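Local coordinates for putative chromatin binding protein (PDB 6QP0) that binds ADP and magnesium in a P-loop domain and probably acts as a tRNA-dependent ATPase needed for tRNA modification by Elongator, at residues Pro3-Gly9 with Val127-Asn133; Gly9-Ser13 with Trp208-Val212; Ile76-Leu81 with Ala112-Val117; Cys154-Val158 with Tyr215-Asn219; Leu228-Ala232 with Val243-Ile247. Residues are numbered along the deposited sequence.

Contact 1. Residues Pro3-Gly9 with Val127-Asn133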
# COMPACT_ATOMS: atom_id res chain seq x y z
N PRO A 3 4.83 10.63 -9.57
CA PRO A 3 4.33 9.27 -9.75
C PRO A 3 3.75 8.66 -8.48
O PRO A 3 4.17 9.00 -7.38
CB PRO A 3 5.58 8.50 -10.19
CG PRO A 3 6.39 9.52 -10.92
CD PRO A 3 6.13 10.84 -10.23
N LEU A 4 2.79 7.75 -8.65
CA LEU A 4 2.14 7.07 -7.54
C LEU A 4 2.43 5.58 -7.65
O LEU A 4 2.32 4.99 -8.73
CB LEU A 4 0.63 7.32 -7.54
CG LEU A 4 -0.15 6.65 -6.41
CD1 LEU A 4 0.27 7.20 -5.06
CD2 LEU A 4 -1.65 6.82 -6.63
N ILE A 5 2.80 4.97 -6.52
CA ILE A 5 3.05 3.54 -6.43
C ILE A 5 2.12 2.99 -5.36
O ILE A 5 2.34 3.22 -4.16
CB ILE A 5 4.52 3.24 -6.10
CG1 ILE A 5 5.43 3.75 -7.22
CG2 ILE A 5 4.72 1.74 -5.89
CD1 ILE A 5 6.89 3.82 -6.84
N VAL A 6 1.09 2.27 -5.79
CA VAL A 6 0.09 1.74 -4.87
C VAL A 6 0.59 0.38 -4.38
O VAL A 6 0.62 -0.59 -5.14
CB VAL A 6 -1.28 1.61 -5.54
CG1 VAL A 6 -2.33 1.20 -4.52
CG2 VAL A 6 -1.67 2.92 -6.21
N VAL A 7 0.99 0.32 -3.12
CA VAL A 7 1.28 -0.95 -2.47
C VAL A 7 -0.03 -1.59 -2.05
O VAL A 7 -1.00 -0.91 -1.71
CB VAL A 7 2.23 -0.74 -1.27
CG1 VAL A 7 2.42 -2.05 -0.52
CG2 VAL A 7 3.56 -0.18 -1.73
N THR A 8 -0.07 -2.92 -2.08
CA THR A 8 -1.28 -3.64 -1.74
C THR A 8 -0.91 -5.04 -1.27
O THR A 8 0.10 -5.61 -1.70
CB THR A 8 -2.25 -3.72 -2.93
OG1 THR A 8 -3.41 -4.47 -2.54
CG2 THR A 8 -1.58 -4.39 -4.12
N GLY A 9 -1.73 -5.58 -0.38
CA GLY A 9 -1.48 -6.90 0.16
C GLY A 9 -2.41 -7.18 1.31
O GLY A 9 -3.22 -6.35 1.71
N VAL A 127 5.28 9.01 -4.94
CA VAL A 127 4.52 8.77 -3.72
C VAL A 127 4.34 7.26 -3.55
O VAL A 127 3.86 6.58 -4.46
CB VAL A 127 3.15 9.47 -3.76
CG1 VAL A 127 2.31 9.09 -2.55
CG2 VAL A 127 3.33 10.98 -3.83
N ILE A 128 4.73 6.76 -2.38
CA ILE A 128 4.54 5.36 -2.01
C ILE A 128 3.39 5.29 -1.02
O ILE A 128 3.48 5.83 0.09
CB ILE A 128 5.81 4.76 -1.39
CG1 ILE A 128 6.99 4.85 -2.37
CG2 ILE A 128 5.56 3.32 -0.97
CD1 ILE A 128 8.33 4.55 -1.73
N LEU A 129 2.31 4.62 -1.41
CA LEU A 129 1.13 4.47 -0.56
C LEU A 129 1.16 3.07 0.05
O LEU A 129 0.79 2.09 -0.61
CB LEU A 129 -0.15 4.72 -1.35
CG LEU A 129 -1.44 4.79 -0.53
CD1 LEU A 129 -1.39 5.96 0.44
CD2 LEU A 129 -2.66 4.90 -1.43
N ASP A 130 1.62 2.98 1.29
CA ASP A 130 1.72 1.71 2.02
C ASP A 130 0.43 1.52 2.80
O ASP A 130 0.28 2.00 3.93
CB ASP A 130 2.94 1.71 2.92
CG ASP A 130 2.96 0.55 3.91
OD1 ASP A 130 2.12 -0.37 3.79
OD2 ASP A 130 3.82 0.57 4.81
N SER A 131 -0.52 0.80 2.20
CA SER A 131 -1.77 0.48 2.87
C SER A 131 -2.36 -0.76 2.21
O SER A 131 -1.97 -1.13 1.10
CB SER A 131 -2.76 1.65 2.81
OG SER A 131 -3.97 1.32 3.47
N LEU A 132 -3.31 -1.38 2.90
CA LEU A 132 -3.97 -2.57 2.36
C LEU A 132 -4.42 -2.34 0.92
O LEU A 132 -4.18 -3.17 0.05
CB LEU A 132 -5.16 -2.95 3.25
CG LEU A 132 -4.81 -3.43 4.66
CD1 LEU A 132 -6.04 -3.40 5.56
CD2 LEU A 132 -4.21 -4.83 4.63
N ASN A 133 -5.06 -1.20 0.66
CA ASN A 133 -5.49 -0.82 -0.69
C ASN A 133 -6.08 -2.01 -1.42
O ASN A 133 -5.73 -2.32 -2.57
CB ASN A 133 -4.32 -0.21 -1.47
CG ASN A 133 -3.79 1.07 -0.84
OD1 ASN A 133 -4.55 1.84 -0.25
ND2 ASN A 133 -2.49 1.30 -0.96
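Leu4 lays its CD1 methyl against the CG1 of Val127 at 3.7 Å, two neighbours on the sheet face that also carries Val6 and Leu129. Val7 CG2 meets Ile128 CG2 at 4.1 Å on the face covered by helix 15-31. The backbones run parallel, 14° apart, and are joined by four hydrogen bonds: Val127 N to Pro3 O (2.7 Å), Ile5 N to Val127 O (2.8 Å), Leu129 N to Ile5 O (3.1 Å) and Val7 N to Leu129 O (3.1 Å). Beyond Leu129 the pairing passes to a side chain, as Asn133 ND2 donates to Val7 O at 2.8 Å while its OD1 is held by Trp138. Asp130, whose CA-to-CB bond points away from residues 3-9, belongs to the magnesium site and is hydrogen-bonded to Tyr75 and Thr16. Adjacent parallel strands, one running into the phosphate-binding loop and the other carrying a magnesium-site aspartate near its C-terminal side, are characteristic of P-loop NTPases of the kinase-GTPase class, with Asp130 probably the Walker B acid.

Contact 2. Residues Gly9-Ser13 with Trp208-Val212. With ADP (adenosine-5'-diphosphate), chain B; AF3 (aluminum fluoride), chain C.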
# COMPACT_ATOMS: atom_id res chain seq x y z
N GLY A 9 -1.73 -5.58 -0.38
CA GLY A 9 -1.48 -6.90 0.16
C GLY A 9 -2.41 -7.18 1.31
O GLY A 9 -3.22 -6.35 1.71
N LEU A 10 -2.27 -8.39 1.84
CA LEU A 10 -3.07 -8.82 2.97
C LEU A 10 -2.56 -8.17 4.25
O LEU A 10 -1.47 -7.60 4.29
CB LEU A 10 -3.02 -10.34 3.09
CG LEU A 10 -3.70 -11.14 1.98
CD1 LEU A 10 -3.52 -12.62 2.22
CD2 LEU A 10 -5.18 -10.79 1.90
N PRO A 11 -3.35 -8.23 5.32
CA PRO A 11 -2.84 -7.78 6.62
C PRO A 11 -1.60 -8.57 7.02
O PRO A 11 -1.58 -9.80 6.95
CB PRO A 11 -4.02 -8.05 7.57
CG PRO A 11 -5.22 -8.10 6.69
CD PRO A 11 -4.76 -8.66 5.38
N SER A 12 -0.57 -7.84 7.44
CA SER A 12 0.68 -8.45 7.90
C SER A 12 1.31 -9.31 6.81
O SER A 12 1.86 -10.38 7.07
CB SER A 12 0.45 -9.28 9.17
OG SER A 12 -0.88 -9.15 9.65
N SER A 13 1.26 -8.82 5.57
CA SER A 13 1.82 -9.51 4.43
C SER A 13 3.19 -8.97 4.02
O SER A 13 3.79 -9.49 3.07
CB SER A 13 0.86 -9.44 3.24
OG SER A 13 0.62 -8.10 2.86
N TRP A 208 -8.74 -9.44 11.29
CA TRP A 208 -7.72 -9.96 10.38
C TRP A 208 -8.32 -10.94 9.39
O TRP A 208 -8.11 -10.82 8.18
CB TRP A 208 -6.59 -10.61 11.19
CG TRP A 208 -5.36 -10.90 10.39
CD1 TRP A 208 -4.23 -10.14 10.33
CD2 TRP A 208 -5.13 -12.04 9.56
NE1 TRP A 208 -3.31 -10.73 9.50
CE2 TRP A 208 -3.83 -11.90 9.02
CE3 TRP A 208 -5.88 -13.16 9.21
CZ2 TRP A 208 -3.28 -12.83 8.15
CZ3 TRP A 208 -5.33 -14.09 8.35
CH2 TRP A 208 -4.05 -13.92 7.83
N GLU A 209 -9.08 -11.93 9.88
CA GLU A 209 -9.64 -12.94 9.00
C GLU A 209 -10.58 -12.32 7.97
O GLU A 209 -10.47 -12.60 6.77
CB GLU A 209 -10.38 -14.01 9.81
CG GLU A 209 -9.50 -14.85 10.73
CD GLU A 209 -8.43 -15.62 9.97
OE1 GLU A 209 -7.53 -16.18 10.63
OE2 GLU A 209 -8.50 -15.67 8.73
N ASN A 210 -11.52 -11.49 8.42
CA ASN A 210 -12.47 -10.89 7.50
C ASN A 210 -11.78 -10.01 6.46
O ASN A 210 -12.27 -9.90 5.33
CB ASN A 210 -13.51 -10.08 8.28
CG ASN A 210 -14.23 -10.90 9.33
OD1 ASN A 210 -14.34 -10.50 10.49
ND2 ASN A 210 -14.72 -12.07 8.93
N LEU A 211 -10.65 -9.39 6.81
CA LEU A 211 -9.91 -8.59 5.85
C LEU A 211 -9.39 -9.45 4.70
O LEU A 211 -9.54 -9.11 3.53
CB LEU A 211 -8.76 -7.85 6.53
CG LEU A 211 -8.98 -6.37 6.86
CD1 LEU A 211 -7.80 -5.83 7.64
CD2 LEU A 211 -9.21 -5.56 5.59
N VAL A 212 -8.74 -10.57 5.03
CA VAL A 212 -8.23 -11.46 3.99
C VAL A 212 -9.37 -11.93 3.10
O VAL A 212 -9.26 -11.92 1.87
CB VAL A 212 -7.49 -12.66 4.61
CG1 VAL A 212 -7.03 -13.60 3.51
CG2 VAL A 212 -6.32 -12.19 5.45
PB ADP B . 2.43 -5.11 7.14
O1B ADP B . 2.83 -3.74 7.63
O2B ADP B . 1.16 -5.54 7.82
O3B ADP B . 2.20 -5.09 5.65
PA ADP B . 5.18 -5.85 7.84
O1A ADP B . 5.24 -4.96 9.06
O2A ADP B . 5.81 -5.15 6.65
O3A ADP B . 3.61 -6.22 7.51
O5' ADP B . 5.98 -7.27 8.16
C5' ADP B . 5.34 -8.19 9.02
C4' ADP B . 6.27 -9.04 9.62
O4' ADP B . 6.72 -10.10 8.64
C3' ADP B . 7.60 -8.23 10.02
O3' ADP B . 8.16 -8.78 11.31
C2' ADP B . 8.40 -8.42 9.09
O2' ADP B . 9.78 -8.52 9.63
C1' ADP B . 7.97 -9.86 8.36
N9 ADP B . 8.12 -9.72 6.96
C8 ADP B . 7.52 -8.94 6.06
N7 ADP B . 8.06 -9.23 4.87
C5 ADP B . 9.00 -10.17 5.05
C6 ADP B . 9.84 -10.82 4.17
N6 ADP B . 10.33 -11.01 2.81
N1 ADP B . 10.69 -11.73 4.61
C2 ADP B . 10.73 -12.04 5.93
N3 ADP B . 9.90 -11.41 6.80
C4 ADP B . 9.04 -10.48 6.35
AL AF3 C . 0.29 -3.73 8.70
F1 AF3 C . 1.03 -2.38 7.94
F2 AF3 C . 0.93 -4.32 10.17
F3 AF3 C . -0.73 -4.75 7.79
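Pro11 is the bump of this contact. Its ring, pointing toward helix 205-213, fills a hollow walled by Trp208, Leu211 and Val212, and it loses more surface here than any other residue of the two segments. Pro11 CG touches Leu211 CB at 3.6 Å and also lies over one face of the Trp208 indole, Pro11 CB comes within 3.5 Å of Trp208 CD1, and Pro11 CD reaches Val212 CG2 at 3.9 Å. A second, smaller fit lies beside it, where the side chain of Leu10 extends to the helix and sets CD2 against Val212 CG1 at 3.7 Å. The protruding proline is presented by a type II turn from Leu10 to Ser13, braced by Ser13 OG donating to Leu10 O at 2.6 Å. At the edge of the indole, Trp208 NE1 donates to Ser12 OG at 2.9 Å and, weakly, to Pro11 O at 3.2 Å. Tyr203 packs edge-to-face on Trp208 and hydrogen-bonds the aluminium fluoride. Ser12 N in turn donates to F3 of the fluoride at 3.1 Å and weakly to O2B of ADP at 2.9 Å, the oxygen that binds AL at 2.2 Å. The same serine thus accepts a hydrogen bond from the indole through OG and donates one from its amide to the aluminium fluoride, which occupies the place expected for the gamma-phosphate, coupling helix 205-213 directly to the P-loop.

Contact 3. Residues Ile76-Leu81 with Ala112-Val117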
# COMPACT_ATOMS: atom_id res chain seq x y z
N ILE A 76 3.57 7.36 2.58
CA ILE A 76 2.32 7.50 3.31
C ILE A 76 1.85 6.12 3.73
O ILE A 76 2.01 5.15 2.99
CB ILE A 76 1.24 8.21 2.47
CG1 ILE A 76 1.75 9.55 1.95
CG2 ILE A 76 -0.03 8.41 3.29
CD1 ILE A 76 0.85 10.19 0.91
N SER A 77 1.25 6.04 4.92
CA SER A 77 0.72 4.78 5.43
C SER A 77 -0.39 5.08 6.42
O SER A 77 -0.59 6.23 6.83
CB SER A 77 1.82 3.94 6.09
OG SER A 77 2.23 4.52 7.32
N ASP A 78 -1.13 4.04 6.79
CA ASP A 78 -2.13 4.18 7.85
C ASP A 78 -1.49 4.72 9.12
O ASP A 78 -2.08 5.55 9.82
CB ASP A 78 -2.81 2.84 8.12
CG ASP A 78 -3.69 2.38 6.96
OD1 ASP A 78 -3.54 2.92 5.85
OD2 ASP A 78 -4.52 1.48 7.17
N ALA A 79 -0.27 4.27 9.43
CA ALA A 79 0.40 4.69 10.65
C ALA A 79 0.81 6.16 10.59
O ALA A 79 0.68 6.88 11.58
CB ALA A 79 1.63 3.80 10.91
N THR A 80 1.32 6.61 9.44
CA THR A 80 1.71 8.01 9.31
C THR A 80 0.51 8.93 9.45
O THR A 80 0.65 10.06 9.94
CB THR A 80 2.40 8.25 7.97
OG1 THR A 80 1.49 7.97 6.90
CG2 THR A 80 3.64 7.39 7.84
N LEU A 81 -0.67 8.48 9.03
CA LEU A 81 -1.90 9.23 9.17
C LEU A 81 -2.66 8.88 10.44
O LEU A 81 -3.80 9.31 10.61
CB LEU A 81 -2.80 9.00 7.95
CG LEU A 81 -2.16 9.32 6.60
CD1 LEU A 81 -3.10 8.94 5.47
CD2 LEU A 81 -1.79 10.79 6.51
N ALA A 112 -8.86 10.04 4.16
CA ALA A 112 -7.59 10.52 4.69
C ALA A 112 -6.44 10.17 3.76
O ALA A 112 -5.59 11.02 3.45
CB ALA A 112 -7.35 9.93 6.08
N LEU A 113 -6.39 8.92 3.30
CA LEU A 113 -5.34 8.50 2.38
C LEU A 113 -5.39 9.32 1.10
O LEU A 113 -4.37 9.81 0.62
CB LEU A 113 -5.47 7.01 2.07
CG LEU A 113 -5.22 6.04 3.23
CD1 LEU A 113 -5.78 4.66 2.90
CD2 LEU A 113 -3.73 5.94 3.53
N TYR A 114 -6.59 9.48 0.53
CA TYR A 114 -6.73 10.21 -0.72
C TYR A 114 -6.18 11.63 -0.59
O TYR A 114 -5.44 12.10 -1.46
CB TYR A 114 -8.20 10.23 -1.15
CG TYR A 114 -8.45 10.94 -2.46
CD1 TYR A 114 -8.72 12.30 -2.50
CD2 TYR A 114 -8.41 10.25 -3.67
CE1 TYR A 114 -8.94 12.95 -3.69
CE2 TYR A 114 -8.63 10.89 -4.87
CZ TYR A 114 -8.90 12.25 -4.87
OH TYR A 114 -9.12 12.90 -6.07
N ALA A 115 -6.53 12.32 0.50
CA ALA A 115 -6.07 13.69 0.69
C ALA A 115 -4.55 13.74 0.83
O ALA A 115 -3.89 14.59 0.22
CB ALA A 115 -6.74 14.30 1.92
N ALA A 116 -3.98 12.85 1.64
CA ALA A 116 -2.54 12.84 1.84
C ALA A 116 -1.80 12.71 0.52
O ALA A 116 -0.77 13.36 0.30
CB ALA A 116 -2.15 11.70 2.78
N VAL A 117 -2.30 11.86 -0.39
CA VAL A 117 -1.64 11.69 -1.68
C VAL A 117 -1.79 12.95 -2.53
O VAL A 117 -0.83 13.44 -3.12
CB VAL A 117 -2.20 10.45 -2.41
CG1 VAL A 117 -1.59 10.33 -3.80
CG2 VAL A 117 -1.93 9.19 -1.60
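Strand 72-77 leads here into a bend, residues 78-80 having helical backbone angles, while residues 112-117 form a regular stretch of helix alongside. The two backbones stay apart: the nearest CA pairs, Ile76 with Ala116 and Leu81 with Ala112, are both separated by 7.4 Å, and no hydrogen bond crosses between them. The bend is fastened from within by Leu81 N to Ser77 O (3.1 Å), Thr80 OG1 to Ser77 O (2.7 Å) and Thr80 N to Ser77 OG (3.1 Å), the last an ST motif. This fold-back brings Leu81 to the same helix as Ile76. Ile76 CD1 packs on Ala116 CB at 3.8 Å and on Val117 CG2 at 3.9 Å; Leu81 CD2 reaches Ala116 CB at 3.9 Å and its CD1 meets Leu113 CD2 at 3.6 Å. The small Ala116 thus receives both larger side chains. Asp78 OD1 lies 3.8 Å from Leu113 CD2, but the carboxylate is engaged by Tyr88 and Ser131. Helix 106-120 therefore covers the edge strand 72-77 and, through Leu113 and Val117, also Leu129 of the adjoining strand 125-130; Leu113 and Val117, together with Tyr114, also touch helix 136-148.

Contact 4. Residues Cys154-Val158 with Tyr215-Asn219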
# COMPACT_ATOMS: atom_id res chain seq x y z
N CYS A 154 1.04 2.84 -10.67
CA CYS A 154 1.22 1.40 -10.77
C CYS A 154 0.80 0.77 -9.45
O CYS A 154 0.50 1.46 -8.47
CB CYS A 154 2.67 1.04 -11.11
SG CYS A 154 3.87 1.29 -9.77
N VAL A 155 0.76 -0.56 -9.45
CA VAL A 155 0.37 -1.34 -8.28
C VAL A 155 1.49 -2.32 -7.96
O VAL A 155 2.06 -2.95 -8.86
CB VAL A 155 -0.96 -2.09 -8.51
CG1 VAL A 155 -1.33 -2.90 -7.28
CG2 VAL A 155 -2.07 -1.10 -8.87
N LEU A 156 1.81 -2.44 -6.67
CA LEU A 156 2.87 -3.33 -6.19
C LEU A 156 2.28 -4.23 -5.11
O LEU A 156 2.08 -3.79 -3.97
CB LEU A 156 4.06 -2.54 -5.67
CG LEU A 156 5.09 -3.34 -4.87
CD1 LEU A 156 5.63 -4.50 -5.70
CD2 LEU A 156 6.23 -2.44 -4.42
N GLN A 157 2.01 -5.48 -5.46
CA GLN A 157 1.45 -6.44 -4.52
C GLN A 157 2.56 -7.15 -3.75
O GLN A 157 3.63 -7.43 -4.30
CB GLN A 157 0.57 -7.46 -5.23
CG GLN A 157 -0.22 -8.36 -4.29
CD GLN A 157 -1.21 -9.23 -5.02
OE1 GLN A 157 -1.15 -9.36 -6.25
NE2 GLN A 157 -2.12 -9.84 -4.28
N VAL A 158 2.30 -7.44 -2.49
CA VAL A 158 3.27 -8.06 -1.60
C VAL A 158 2.57 -9.16 -0.83
O VAL A 158 1.36 -9.09 -0.56
CB VAL A 158 3.90 -7.03 -0.64
CG1 VAL A 158 4.79 -7.71 0.38
CG2 VAL A 158 4.69 -5.98 -1.42
N TYR A 215 -10.29 -9.40 0.52
CA TYR A 215 -9.23 -8.83 -0.30
C TYR A 215 -9.51 -9.11 -1.77
O TYR A 215 -9.91 -10.22 -2.14
CB TYR A 215 -7.87 -9.38 0.11
CG TYR A 215 -6.72 -8.80 -0.69
CD1 TYR A 215 -6.04 -7.67 -0.25
CD2 TYR A 215 -6.32 -9.38 -1.89
CE1 TYR A 215 -5.00 -7.13 -0.98
CE2 TYR A 215 -5.27 -8.85 -2.63
CZ TYR A 215 -4.62 -7.72 -2.17
OH TYR A 215 -3.58 -7.19 -2.90
N GLU A 216 -9.31 -8.10 -2.60
CA GLU A 216 -9.58 -8.20 -4.03
C GLU A 216 -8.24 -8.21 -4.77
O GLU A 216 -7.53 -7.20 -4.78
CB GLU A 216 -10.45 -7.04 -4.50
CG GLU A 216 -11.75 -6.90 -3.73
CD GLU A 216 -12.63 -5.79 -4.26
OE1 GLU A 216 -12.16 -5.04 -5.14
OE2 GLU A 216 -13.79 -5.68 -3.81
N GLU A 217 -7.92 -9.35 -5.37
CA GLU A 217 -6.63 -9.49 -6.04
C GLU A 217 -6.50 -8.45 -7.15
O GLU A 217 -7.47 -8.21 -7.89
CB GLU A 217 -6.49 -10.89 -6.62
CG GLU A 217 -6.53 -12.01 -5.59
CD GLU A 217 -5.34 -12.00 -4.66
OE1 GLU A 217 -4.43 -11.17 -4.87
OE2 GLU A 217 -5.30 -12.81 -3.71
N PRO A 218 -5.35 -7.80 -7.28
CA PRO A 218 -5.15 -6.91 -8.43
C PRO A 218 -5.28 -7.66 -9.74
O PRO A 218 -4.78 -8.78 -9.90
CB PRO A 218 -3.73 -6.37 -8.23
CG PRO A 218 -3.49 -6.48 -6.76
CD PRO A 218 -4.23 -7.72 -6.33
N ASN A 219 -5.98 -7.04 -10.69
CA ASN A 219 -6.27 -7.66 -11.98
C ASN A 219 -5.54 -6.92 -13.09
O ASN A 219 -5.95 -5.82 -13.48
CB ASN A 219 -7.78 -7.65 -12.24
CG ASN A 219 -8.17 -8.48 -13.43
OD1 ASN A 219 -7.33 -8.84 -14.26
ND2 ASN A 219 -9.46 -8.81 -13.53
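This is a small, partly buried contact between a sheet strand and an irregular connection: residues 215-219, on the way from helix 205-213 to strand 228-231, pass over one face of strand 153-158 and bury 175 Å² in all. Gln157 contributes most. Its extended side chain (both chi1 and chi2 t) reaches out from the sheet, and NE2 donates to Glu217 OE1 at 2.7 Å, while Gln157 OE1 lies 3.5 Å from Pro218 CD. The Pro218 ring also touches Val155, with Val155 CG1 at 4.2 Å from Pro218 CG; Val155 and Gln157, two positions apart on the strand, both point toward the loop. Tyr215 OH comes within 3.3 Å of Gln157 NE2 without a good hydrogen-bonding angle, its hydroxyl being hydrogen-bonded instead to Thr8. The loop thereby spans three strands adjacent in the sheet: Pro218 touches Thr8 of strand 4-9 as well as Leu228 of strand 228-231, and helix 237-250 packs on Cys154 and Leu156 from the sheet face away from the loop.

Contact 5. Residues Leu228-Ala232 with Val243-Ile247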
# COMPACT_ATOMS: atom_id res chain seq x y z
N LEU A 228 1.13 -3.98 -12.98
CA LEU A 228 1.16 -4.70 -11.72
C LEU A 228 2.54 -5.29 -11.47
O LEU A 228 3.20 -5.77 -12.40
CB LEU A 228 0.11 -5.82 -11.71
CG LEU A 228 0.08 -6.69 -10.44
CD1 LEU A 228 -0.18 -5.84 -9.21
CD2 LEU A 228 -0.96 -7.79 -10.57
N PHE A 229 2.98 -5.24 -10.22
CA PHE A 229 4.23 -5.84 -9.80
C PHE A 229 4.00 -6.57 -8.48
O PHE A 229 3.19 -6.14 -7.66
CB PHE A 229 5.34 -4.80 -9.62
CG PHE A 229 5.53 -3.91 -10.82
CD1 PHE A 229 6.42 -4.24 -11.82
CD2 PHE A 229 4.80 -2.74 -10.94
CE1 PHE A 229 6.60 -3.42 -12.91
CE2 PHE A 229 4.96 -1.91 -12.04
CZ PHE A 229 5.86 -2.26 -13.02
N LEU A 230 4.71 -7.68 -8.30
CA LEU A 230 4.55 -8.52 -7.12
C LEU A 230 5.91 -8.83 -6.51
O LEU A 230 6.92 -8.88 -7.22
CB LEU A 230 3.81 -9.82 -7.45
CG LEU A 230 2.40 -9.67 -8.03
CD1 LEU A 230 2.44 -9.43 -9.53
CD2 LEU A 230 1.56 -10.90 -7.70
N LEU A 231 5.92 -9.04 -5.20
CA LEU A 231 7.14 -9.38 -4.46
C LEU A 231 6.78 -10.39 -3.38
O LEU A 231 6.18 -10.02 -2.36
CB LEU A 231 7.79 -8.14 -3.85
CG LEU A 231 8.40 -7.10 -4.80
CD1 LEU A 231 8.91 -5.91 -4.00
CD2 LEU A 231 9.53 -7.71 -5.61
N ALA A 232 7.12 -11.65 -3.61
CA ALA A 232 6.99 -12.65 -2.56
C ALA A 232 8.11 -12.47 -1.54
O ALA A 232 9.15 -11.87 -1.82
CB ALA A 232 7.04 -14.06 -3.16
N VAL A 243 12.42 -5.98 -9.89
CA VAL A 243 11.09 -5.39 -9.92
C VAL A 243 11.18 -3.87 -9.77
O VAL A 243 10.53 -3.12 -10.51
CB VAL A 243 10.20 -5.98 -8.81
CG1 VAL A 243 8.84 -5.28 -8.80
CG2 VAL A 243 10.04 -7.48 -8.98
N PHE A 244 11.97 -3.40 -8.80
CA PHE A 244 12.06 -1.97 -8.55
C PHE A 244 12.50 -1.20 -9.79
O PHE A 244 12.04 -0.08 -10.03
CB PHE A 244 13.03 -1.69 -7.39
CG PHE A 244 12.52 -2.13 -6.04
CD1 PHE A 244 11.20 -2.49 -5.85
CD2 PHE A 244 13.38 -2.17 -4.96
CE1 PHE A 244 10.74 -2.88 -4.61
CE2 PHE A 244 12.93 -2.56 -3.72
CZ PHE A 244 11.61 -2.92 -3.54
N ASP A 245 13.40 -1.79 -10.59
CA ASP A 245 13.85 -1.14 -11.81
C ASP A 245 12.72 -0.99 -12.82
O ASP A 245 12.60 0.04 -13.49
CB ASP A 245 15.02 -1.92 -12.43
CG ASP A 245 16.35 -1.63 -11.74
OD1 ASP A 245 16.90 -0.53 -11.92
OD2 ASP A 245 16.85 -2.52 -11.01
N LYS A 246 11.87 -2.02 -12.95
CA LYS A 246 10.72 -1.92 -13.84
C LYS A 246 9.71 -0.91 -13.32
O LYS A 246 9.07 -0.20 -14.11
CB LYS A 246 10.08 -3.30 -14.02
CG LYS A 246 10.94 -4.31 -14.79
CD LYS A 246 10.62 -5.73 -14.36
CE LYS A 246 11.29 -6.78 -15.24
NZ LYS A 246 12.68 -6.43 -15.66
N ILE A 247 9.56 -0.81 -12.00
CA ILE A 247 8.75 0.26 -11.43
C ILE A 247 9.32 1.62 -11.84
O ILE A 247 8.58 2.53 -12.22
CB ILE A 247 8.66 0.14 -9.89
CG1 ILE A 247 7.97 -1.16 -9.48
CG2 ILE A 247 7.92 1.35 -9.32
CD1 ILE A 247 8.05 -1.46 -7.99
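Phe229, Val243 and Leu231 carry most of this contact, in which the last strand of the parallel P-loop sheet is covered by helix 237-250, the next helix in the chain. Strand 228-231 and the helix segment run nearly antiparallel, at 159°, with their axes 9.3 Å apart, and nothing polar bridges them. Phe229 and Leu231 alternate with Leu230, so both point toward the helix while Leu230 points away. Val243 projects between them, its CG1 meeting Phe229 CB at 3.6 Å and its CG2 meeting Leu231 CD2 at 3.4 Å. Leu231 also extends CD1 to Phe244 CE1 at 3.6 Å, and Phe244 leads on to helix 15-31 by packing on Leu22 and Tyr25. One turn along the helix from Val243, Lys246 lays its CB 3.7 Å from Phe229 CE1, while its amine leads away. Over the face of the Phe229 ring sits Ile247, making a CH-pi contact with CG1 3.9 Å from the ring centroid and 12° off the normal.

Four of the five contacts reach the single parallel sheet, ordered 72-77, 125-130, 4-9, 153-158, 228-231. Contact 1 joins the inner strands 125-130 and 4-9, its centre about 3 Å from the centre of the chain; contact 3 covers one edge strand and contact 5 the other, their centres about 22 Å apart. Contact 4 lies between contacts 1 and 5, joined to both by backbone hydrogen bonds between neighbouring strands. Along the chain, contact 3 is nested within the loop closed by contact 1, and contacts 4 and 5 follow in series. Contact 2, sharing Gly9 with contact 1, crosses both 1 and 4 and sets helix 205-213 against the phosphate-binding loop, so that a distant part of the sequence backs the nucleotide site.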